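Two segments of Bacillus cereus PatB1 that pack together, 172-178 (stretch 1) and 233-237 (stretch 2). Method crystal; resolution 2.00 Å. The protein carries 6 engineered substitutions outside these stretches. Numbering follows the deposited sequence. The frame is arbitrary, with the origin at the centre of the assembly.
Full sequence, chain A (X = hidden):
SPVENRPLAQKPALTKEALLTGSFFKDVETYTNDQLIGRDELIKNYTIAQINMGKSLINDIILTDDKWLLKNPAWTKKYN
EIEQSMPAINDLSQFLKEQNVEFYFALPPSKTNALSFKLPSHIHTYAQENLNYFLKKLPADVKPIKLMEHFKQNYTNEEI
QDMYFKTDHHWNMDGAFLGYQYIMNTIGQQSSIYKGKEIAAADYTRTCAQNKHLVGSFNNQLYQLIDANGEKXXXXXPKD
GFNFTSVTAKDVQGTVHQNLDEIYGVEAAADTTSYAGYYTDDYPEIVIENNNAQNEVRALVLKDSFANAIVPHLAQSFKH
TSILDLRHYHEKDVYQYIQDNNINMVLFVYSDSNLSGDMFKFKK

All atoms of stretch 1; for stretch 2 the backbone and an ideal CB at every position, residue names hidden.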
# COMPACT_ATOMS: atom_id res chain seq x y z
N ASN A 172 9.66 1.42 6.15
CA ASN A 172 9.96 2.84 6.24
C ASN A 172 9.80 3.49 4.85
O ASN A 172 9.39 2.82 3.89
CB ASN A 172 11.36 3.06 6.83
CG ASN A 172 12.48 2.42 6.01
OD1 ASN A 172 12.43 2.41 4.78
ND2 ASN A 172 13.51 1.92 6.70
N MET A 173 10.14 4.77 4.73
CA MET A 173 9.93 5.46 3.45
C MET A 173 10.85 4.94 2.34
O MET A 173 10.50 5.01 1.16
CB MET A 173 10.12 6.97 3.62
CG MET A 173 9.60 7.78 2.44
SD MET A 173 7.82 7.65 2.20
CE MET A 173 7.69 7.63 0.41
N ASP A 174 12.04 4.47 2.69
CA ASP A 174 12.95 3.91 1.69
C ASP A 174 12.36 2.66 1.04
O ASP A 174 12.41 2.51 -0.18
CB ASP A 174 14.31 3.61 2.29
CG ASP A 174 15.09 4.88 2.60
OD1 ASP A 174 14.86 5.92 1.95
OD2 ASP A 174 15.93 4.84 3.51
N GLY A 175 11.81 1.77 1.86
CA GLY A 175 11.12 0.60 1.34
C GLY A 175 9.88 0.95 0.55
O GLY A 175 9.66 0.46 -0.59
N ALA A 176 9.06 1.82 1.14
CA ALA A 176 7.82 2.27 0.51
C ALA A 176 8.05 2.99 -0.84
O ALA A 176 7.28 2.80 -1.79
CB ALA A 176 7.06 3.17 1.47
N PHE A 177 9.10 3.80 -0.94
CA PHE A 177 9.37 4.44 -2.23
C PHE A 177 9.78 3.38 -3.28
O PHE A 177 9.35 3.46 -4.42
CB PHE A 177 10.46 5.51 -2.13
CG PHE A 177 10.81 6.13 -3.48
CD1 PHE A 177 10.02 7.13 -4.02
CD2 PHE A 177 11.91 5.69 -4.18
CE1 PHE A 177 10.32 7.70 -5.24
CE2 PHE A 177 12.24 6.26 -5.42
CZ PHE A 177 11.44 7.27 -5.96
N LEU A 178 10.59 2.41 -2.89
CA LEU A 178 10.93 1.32 -3.82
C LEU A 178 9.67 0.59 -4.25
O LEU A 178 9.48 0.30 -5.42
CB LEU A 178 11.92 0.33 -3.19
CG LEU A 178 13.34 0.83 -3.03
CD1 LEU A 178 14.12 -0.10 -2.10
CD2 LEU A 178 14.03 0.97 -4.39
N UNK A 233 13.85 8.83 9.75
CA UNK A 233 12.52 9.01 9.19
C UNK A 233 12.66 9.92 7.97
O UNK A 233 13.16 11.04 8.09
CB UNK A 233 11.55 9.59 10.22
N UNK A 234 12.23 9.44 6.80
CA UNK A 234 12.52 10.16 5.57
C UNK A 234 11.28 10.48 4.78
O UNK A 234 10.21 9.90 5.00
CB UNK A 234 13.48 9.35 4.70
N UNK A 235 11.44 11.40 3.84
CA UNK A 235 10.41 11.67 2.86
C UNK A 235 11.01 11.77 1.45
O UNK A 235 12.11 12.31 1.26
CB UNK A 235 9.67 12.96 3.22
N UNK A 236 10.28 11.27 0.47
CA UNK A 236 10.65 11.47 -0.93
C UNK A 236 9.63 12.42 -1.58
O UNK A 236 8.48 12.06 -1.87
CB UNK A 236 10.71 10.14 -1.68
N UNK A 237 10.08 13.64 -1.82
CA UNK A 237 9.24 14.67 -2.40
C UNK A 237 9.63 14.91 -3.86
O UNK A 237 10.82 15.06 -4.15
CB UNK A 237 9.35 15.97 -1.59

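Stretch 2 is a strand that runs past the first turns of the helix beginning at M173, the two axes approaching to 8.3 Å at an angle of 31°. Alternation along the strand decides which positions matter to the helix.

At position 233 the CA-to-CB bond points away from stretch 1, and nothing of the helix lies within 5.5 Å of the ideal CB. The extended backbone angles (-115/123) favour a beta-branched or other strand-forming residue, but stretch 1 makes no further demand. The residue is L233, which makes no contact with the helix.

Position 234 turns toward stretch 1. Its ideal CB lies 4.3 Å from M173 CB and 4.6 Å from D174 OD1, and its CA is 5.8 Å from M173 CA. So close an approach suits a small side chain: alanine, serine, cysteine or perhaps threonine, the hydroxyls having a carboxylate nearby. The deposited residue is C234, whose CB packs against M173 CB at 4.3 Å, while its sulfur is bonded covalently to a group elsewhere in the structure. The backbone adds to the join: C234 O lies 3.2 Å from M173 CB, and one water accepts from both M173 N (3.2 Å) and C234 N (2.9 Å), bridging the helix start to the strand.

Position 235 points away again, its ideal CB 5.2 Å from M173 CG, so many side chains would fit as far as stretch 1 is concerned. It is Y235, whose CA still touches M173 CG at 4.0 Å although its CA-to-CB bond points away from the helix.

Position 236 faces the helix. Its ideal CB lies 3.9 Å from F177 CD1 and 4.4 Å from M173 CE, an apolar setting with an aromatic ring alongside, and the carboxylate of D174 lies farther off. Leucine, methionine or phenylalanine would suit the near part; a long side chain ending in a donor could also reach the acid. Y236 does both. With chi1 at -71° (m), its ring forms an offset stack with F177, centroids 4.3 Å apart and planes at 14°, and F177 CB sits over its face, 3.8 Å from the centroid. M173 CG meets Y236 CD1 at 3.6 Å. At the far end Y236 OH donates to D174 OD1 at 2.6 Å, a short bond near the plane of the ring, and accepts from a water at 2.6 Å.

Position 237 is out of reach of stretch 1, which therefore sets no preference; the extended backbone suits beta-branched residues, and T237 is one.

Stretch 2 (233-237) LCYYT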
# COMPACT_ATOMS: atom_id res chain seq x y z
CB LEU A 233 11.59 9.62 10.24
CG LEU A 233 10.06 9.65 10.11
CD1 LEU A 233 9.56 10.48 8.91
CD2 LEU A 233 9.46 8.25 10.10
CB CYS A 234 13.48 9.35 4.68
SG CYS A 234 15.02 8.87 5.46
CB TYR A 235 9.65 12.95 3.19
CG TYR A 235 8.91 12.94 4.52
CD1 TYR A 235 7.61 12.47 4.62
CD2 TYR A 235 9.52 13.45 5.67
CE1 TYR A 235 6.93 12.48 5.84
CE2 TYR A 235 8.85 13.48 6.90
CZ TYR A 235 7.56 12.99 6.97
OH TYR A 235 6.90 13.03 8.19
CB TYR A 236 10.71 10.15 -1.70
CG TYR A 236 11.85 9.20 -1.39
CD1 TYR A 236 12.00 8.66 -0.12
CD2 TYR A 236 12.72 8.77 -2.39
CE1 TYR A 236 13.02 7.74 0.16
CE2 TYR A 236 13.74 7.86 -2.12
CZ TYR A 236 13.89 7.35 -0.85
OH TYR A 236 14.91 6.43 -0.59
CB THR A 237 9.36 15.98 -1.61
OG1 THR A 237 9.14 15.73 -0.22
CG2 THR A 237 8.36 17.02 -2.11
O HOH W 1 11.84 6.57 6.82
O HOH W 2 15.03 4.09 -1.72
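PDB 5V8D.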